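Local coordinates for protein putative aldolase (Bacteroides vulgatus ATCC 8482, PDB 3DXI) that is of unproven function but is named a putative aldolase and folds as a TIM barrel of the HMGL-like family, at residues 106-111 with 130-135; 112-117 with 147-152. All coordinates share one frame; numbering follows the deposited sequence.

Contact 1 of 2, residues 106-111 with 130-135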
loop_
_atom_site.group_PDB
_atom_site.type_symbol
_atom_site.label_atom_id
_atom_site.label_comp_id
_atom_site.label_asym_id
_atom_site.label_seq_id
_atom_site.Cartn_x
_atom_site.Cartn_y
_atom_site.Cartn_z
ATOM N N ILE A 106 16.973 0.924 -21.320
ATOM C CA ILE A 106 17.361 2.322 -21.438
ATOM C C ILE A 106 16.407 3.221 -20.663
ATOM O O ILE A 106 15.200 3.186 -20.896
ATOM C CB ILE A 106 17.349 2.750 -22.921
ATOM C CG1 ILE A 106 18.161 1.743 -23.748
ATOM C CG2 ILE A 106 17.913 4.155 -23.067
ATOM C CD1 ILE A 106 18.061 1.934 -25.253
ATOM N N ALA A 107 16.940 4.013 -19.736
ATOM C CA ALA A 107 16.108 4.943 -18.972
ATOM C C ALA A 107 15.945 6.140 -19.890
ATOM O O ALA A 107 16.910 6.839 -20.185
ATOM C CB ALA A 107 16.800 5.356 -17.679
ATOM N N ILE A 108 14.711 6.376 -20.326
ATOM C CA ILE A 108 14.414 7.447 -21.270
ATOM C C ILE A 108 13.382 8.486 -20.849
ATOM O O ILE A 108 12.324 8.155 -20.310
ATOM C CB ILE A 108 13.913 6.842 -22.603
ATOM C CG1 ILE A 108 14.887 5.765 -23.088
ATOM C CG2 ILE A 108 13.745 7.940 -23.648
ATOM C CD1 ILE A 108 14.339 4.907 -24.210
ATOM N N ASP A 109 13.700 9.749 -21.118
ATOM C CA ASP A 109 12.777 10.845 -20.854
ATOM C C ASP A 109 12.034 10.943 -22.189
ATOM O O ASP A 109 12.668 11.107 -23.233
ATOM C CB ASP A 109 13.535 12.151 -20.591
ATOM C CG ASP A 109 12.603 13.341 -20.380
ATOM O OD1 ASP A 109 11.555 13.417 -21.055
ATOM O OD2 ASP A 109 12.930 14.213 -19.551
ATOM N N PRO A 110 10.691 10.832 -22.174
ATOM C CA PRO A 110 9.857 10.900 -23.386
ATOM C C PRO A 110 10.234 12.005 -24.379
ATOM O O PRO A 110 9.994 11.891 -25.583
ATOM C CB PRO A 110 8.437 11.059 -22.830
ATOM C CG PRO A 110 8.654 11.661 -21.479
ATOM C CD PRO A 110 9.851 10.904 -20.968
ATOM N N GLN A 111 10.830 13.069 -23.857
ATOM C CA GLN A 111 11.281 14.201 -24.661
ATOM C C GLN A 111 12.392 13.790 -25.640
ATOM O O GLN A 111 12.545 14.391 -26.707
ATOM C CB GLN A 111 11.796 15.295 -23.723
ATOM C CG GLN A 111 12.619 16.390 -24.382
ATOM C CD GLN A 111 11.828 17.653 -24.633
ATOM O OE1 GLN A 111 11.095 18.128 -23.762
ATOM N NE2 GLN A 111 11.986 18.217 -25.821
ATOM N N VAL A 130 16.410 -5.353 -26.319
ATOM C CA VAL A 130 16.386 -3.946 -25.922
ATOM C C VAL A 130 15.098 -3.554 -25.222
ATOM O O VAL A 130 14.005 -3.845 -25.706
ATOM C CB VAL A 130 16.578 -3.004 -27.133
ATOM C CG1 VAL A 130 16.539 -1.543 -26.674
ATOM C CG2 VAL A 130 17.894 -3.301 -27.808
ATOM N N GLY A 131 15.237 -2.895 -24.076
ATOM C CA GLY A 131 14.078 -2.447 -23.329
ATOM C C GLY A 131 14.027 -0.935 -23.181
ATOM O O GLY A 131 15.041 -0.292 -22.901
ATOM N N PHE A 132 12.846 -0.361 -23.389
ATOM C CA PHE A 132 12.653 1.078 -23.245
ATOM C C PHE A 132 11.926 1.328 -21.922
ATOM O O PHE A 132 10.788 0.885 -21.751
ATOM C CB PHE A 132 11.768 1.655 -24.367
ATOM C CG PHE A 132 12.440 1.771 -25.712
ATOM C CD1 PHE A 132 12.335 2.952 -26.446
ATOM C CD2 PHE A 132 13.113 0.696 -26.276
ATOM C CE1 PHE A 132 12.889 3.057 -27.722
ATOM C CE2 PHE A 132 13.670 0.789 -27.551
ATOM C CZ PHE A 132 13.558 1.969 -28.276
ATOM N N ASN A 133 12.578 2.013 -20.988
ATOM C CA ASN A 133 11.939 2.353 -19.721
ATOM C C ASN A 133 11.664 3.848 -19.810
ATOM O O ASN A 133 12.494 4.672 -19.417
ATOM C CB ASN A 133 12.859 2.028 -18.541
ATOM C CG ASN A 133 12.658 0.606 -18.017
ATOM O OD1 ASN A 133 12.588 -0.354 -18.795
ATOM N ND2 ASN A 133 12.567 0.467 -16.695
ATOM N N VAL A 134 10.501 4.188 -20.360
ATOM C CA VAL A 134 10.107 5.583 -20.556
ATOM C C VAL A 134 9.447 6.208 -19.333
ATOM O O VAL A 134 8.433 5.726 -18.836
ATOM C CB VAL A 134 9.174 5.715 -21.778
ATOM C CG1 VAL A 134 8.837 7.190 -22.031
ATOM C CG2 VAL A 134 9.849 5.091 -23.005
HETATM N N MSE A 135 10.037 7.303 -18.869
HETATM C CA MSE A 135 9.565 8.016 -17.689
HETATM C C MSE A 135 8.366 8.921 -17.924
HETATM O O MSE A 135 7.973 9.178 -19.059
HETATM C CB MSE A 135 10.707 8.856 -17.122
HETATM C CG MSE A 135 12.036 8.130 -17.121
HETATM SE SE MSE A 135 13.523 9.192 -16.479
HETATM C CE MSE A 135 13.238 10.818 -17.473
#
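Two neighbouring parallel strands of the barrel wall, residues 106-108 and 130-134, are laced together here by their backbones in a buried contact that runs on past their C-terminal ends. I106 N donates to G131 O at 2.8 Å, and I106 O accepts from N133 N. I108 repeats the pattern: its N gives an almost straight bond (178°) to N133 O, and its O accepts from M135 N. V134 CA lies 3.4 Å from I108 O in a CA-H...O contact. I106, I108, F132 and V134 lie on one face, where helix 113-124 packs, I108 meeting A116 and F132 meeting A120. There I108 CD1 comes to 3.6 Å from F132 CD1, with CG1 placed beside the backbone N (chi1 -51°). A107 and N133 lie on the opposite face. Beyond the strands, the selenomethionine M135 turns about its CG-SE bond (chi3 -47°), bringing CE to 3.4 Å from D109 CB, the two side chains crossing at about a right angle. P110 sets CB against V134 CG1 at 4.0 Å, while D109 OD1 accepts from Q111 N, an Asx turn. Adjacent parallel strands joined through a helix packed on their outer face form a beta-alpha-beta unit, the element repeated round a TIM barrel.

Contact 2 of 2, residues 112-117 with 147-152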
loop_
_atom_site.group_PDB
_atom_site.type_symbol
_atom_site.label_atom_id
_atom_site.label_comp_id
_atom_site.label_asym_id
_atom_site.label_seq_id
_atom_site.Cartn_x
_atom_site.Cartn_y
_atom_site.Cartn_z
ATOM N N ASN A 112 13.147 12.758 -25.269
ATOM C CA ASN A 112 14.264 12.255 -26.071
ATOM C C ASN A 112 14.013 10.885 -26.708
ATOM O O ASN A 112 14.959 10.157 -27.012
ATOM C CB ASN A 112 15.507 12.161 -25.185
ATOM C CG ASN A 112 15.808 13.457 -24.476
ATOM O OD1 ASN A 112 16.061 13.474 -23.269
ATOM N ND2 ASN A 112 15.784 14.556 -25.218
ATOM N N ILE A 113 12.751 10.533 -26.915
ATOM C CA ILE A 113 12.418 9.238 -27.498
ATOM C C ILE A 113 13.096 8.986 -28.853
ATOM O O ILE A 113 13.635 7.902 -29.084
ATOM C CB ILE A 113 10.872 9.072 -27.631
ATOM C CG1 ILE A 113 10.523 7.611 -27.927
ATOM C CG2 ILE A 113 10.327 9.994 -28.705
ATOM C CD1 ILE A 113 10.888 6.663 -26.796
ATOM N N ASP A 114 13.088 9.980 -29.741
ATOM C CA ASP A 114 13.706 9.806 -31.053
ATOM C C ASP A 114 15.208 9.549 -30.967
ATOM O O ASP A 114 15.747 8.746 -31.724
ATOM C CB ASP A 114 13.446 11.020 -31.957
ATOM C CG ASP A 114 12.010 11.083 -32.463
ATOM O OD1 ASP A 114 11.431 10.021 -32.782
ATOM O OD2 ASP A 114 11.460 12.201 -32.564
ATOM N N ARG A 115 15.886 10.231 -30.049
ATOM C CA ARG A 115 17.324 10.043 -29.885
ATOM C C ARG A 115 17.573 8.654 -29.295
ATOM O O ARG A 115 18.557 7.989 -29.626
ATOM C CB ARG A 115 17.894 11.116 -28.953
ATOM C CG ARG A 115 19.408 11.212 -28.964
ATOM C CD ARG A 115 19.919 11.719 -27.625
ATOM N NE ARG A 115 19.374 13.020 -27.272
ATOM C CZ ARG A 115 19.187 13.441 -26.024
ATOM N NH1 ARG A 115 19.491 12.658 -24.996
ATOM N NH2 ARG A 115 18.715 14.658 -25.800
ATOM N N ALA A 116 16.670 8.218 -28.423
ATOM C CA ALA A 116 16.791 6.904 -27.794
ATOM C C ALA A 116 16.610 5.788 -28.825
ATOM O O ALA A 116 17.219 4.722 -28.706
ATOM C CB ALA A 116 15.760 6.757 -26.671
ATOM N N ILE A 117 15.778 6.037 -29.836
ATOM C CA ILE A 117 15.536 5.043 -30.883
ATOM C C ILE A 117 16.810 4.790 -31.686
ATOM O O ILE A 117 17.063 3.671 -32.136
ATOM C CB ILE A 117 14.394 5.489 -31.838
ATOM C CG1 ILE A 117 13.066 5.493 -31.075
ATOM C CG2 ILE A 117 14.324 4.555 -33.057
ATOM C CD1 ILE A 117 11.891 6.037 -31.861
ATOM N N LEU A 147 2.794 9.444 -28.652
ATOM C CA LEU A 147 2.345 8.083 -28.909
ATOM C C LEU A 147 2.582 7.671 -30.357
ATOM O O LEU A 147 2.882 6.513 -30.635
ATOM C CB LEU A 147 0.866 7.952 -28.572
ATOM C CG LEU A 147 0.539 8.185 -27.098
ATOM C CD1 LEU A 147 -0.971 8.238 -26.912
ATOM C CD2 LEU A 147 1.157 7.073 -26.262
ATOM N N SER A 148 2.458 8.624 -31.274
ATOM C CA SER A 148 2.656 8.349 -32.692
ATOM C C SER A 148 4.115 8.045 -33.013
ATOM O O SER A 148 4.429 7.500 -34.071
ATOM C CB SER A 148 2.185 9.544 -33.526
ATOM O OG SER A 148 0.813 9.818 -33.286
ATOM N N LYS A 149 5.008 8.402 -32.098
ATOM C CA LYS A 149 6.430 8.159 -32.296
ATOM C C LYS A 149 6.831 6.755 -31.866
ATOM O O LYS A 149 7.994 6.368 -32.012
ATOM C CB LYS A 149 7.257 9.176 -31.501
ATOM C CG LYS A 149 7.036 10.617 -31.927
ATOM C CD LYS A 149 7.861 11.579 -31.087
ATOM C CE LYS A 149 7.624 13.016 -31.528
ATOM N NZ LYS A 149 8.435 14.006 -30.756
ATOM N N LEU A 150 5.876 5.993 -31.337
ATOM C CA LEU A 150 6.172 4.647 -30.870
ATOM C C LEU A 150 6.191 3.599 -31.974
ATOM O O LEU A 150 6.769 2.528 -31.798
ATOM C CB LEU A 150 5.184 4.234 -29.773
ATOM C CG LEU A 150 5.152 5.121 -28.524
ATOM C CD1 LEU A 150 4.255 4.477 -27.481
ATOM C CD2 LEU A 150 6.560 5.307 -27.964
ATOM N N LYS A 151 5.574 3.888 -33.113
ATOM C CA LYS A 151 5.586 2.907 -34.189
ATOM C C LYS A 151 7.017 2.638 -34.655
ATOM O O LYS A 151 7.326 1.550 -35.142
ATOM C CB LYS A 151 4.749 3.375 -35.380
ATOM C CG LYS A 151 4.766 2.366 -36.522
ATOM C CD LYS A 151 3.819 2.733 -37.654
ATOM C CE LYS A 151 3.923 1.729 -38.796
ATOM N NZ LYS A 151 2.939 2.021 -39.881
ATOM N N ALA A 152 7.889 3.627 -34.492
ATOM C CA ALA A 152 9.282 3.494 -34.912
ATOM C C ALA A 152 10.091 2.473 -34.103
ATOM O O ALA A 152 11.210 2.124 -34.481
ATOM C CB ALA A 152 9.967 4.861 -34.863
#
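K149 lays its extended side chain beside I113 and D114 of helix 113-124, and the two residues receive it differently. CG lies beside the backbone N (chi1 -62°) and the chain is extended from there on, which carries CD to 3.8 Å from I113 CG2. The I113 side chain runs obliquely to the lysine; its CG1 is anti to the backbone N (chi1 -167°), leaving CG2 as the branch that meets K149 CD. D114 instead comes across the lysine at about a right angle. Its OD2 is 3.9 Å from K149 CD and 4.0 Å from NZ, a long salt bridge that is likely to be a loose electrostatic attraction at this exposed site. In the TIM barrel, this is the outer layer: helix 113-124 packs on strand 129-134 through I113 and I117, which touch F132, and 147-152, a 3-10 segment of the connection to strand 159-163, lies beside that helix. One turn on from I113, I117 reaches out with the end of its longer branch, CD1 meeting A152 CB at 3.8 Å. The same methyl is 3.9 Å from K149 O, which places it against both backbone and side chain of the 3-10 segment.

In the fold
Contacts 1 and 2, with centres about 10 Å apart, differ in chemistry as they differ in depth. Contact 1 is buried and belongs to the wall, where regular backbone hydrogen bonds join adjacent strands; contact 2 lies at the surface, where methyl packing and one long salt bridge tie helix 113-124 to the connection that follows strand 129-134. The two share one beta-alpha-beta unit through that helix, which links the strands of contact 1. Side chains also pass directly from one layer to the next: I108 CD1 packs 3.4 Å from A116 CB, and V134 CG2 lies 4.2 Å from I113 CD1. I113 thus meets strand 129-134 with CD1 and K149 with CG2.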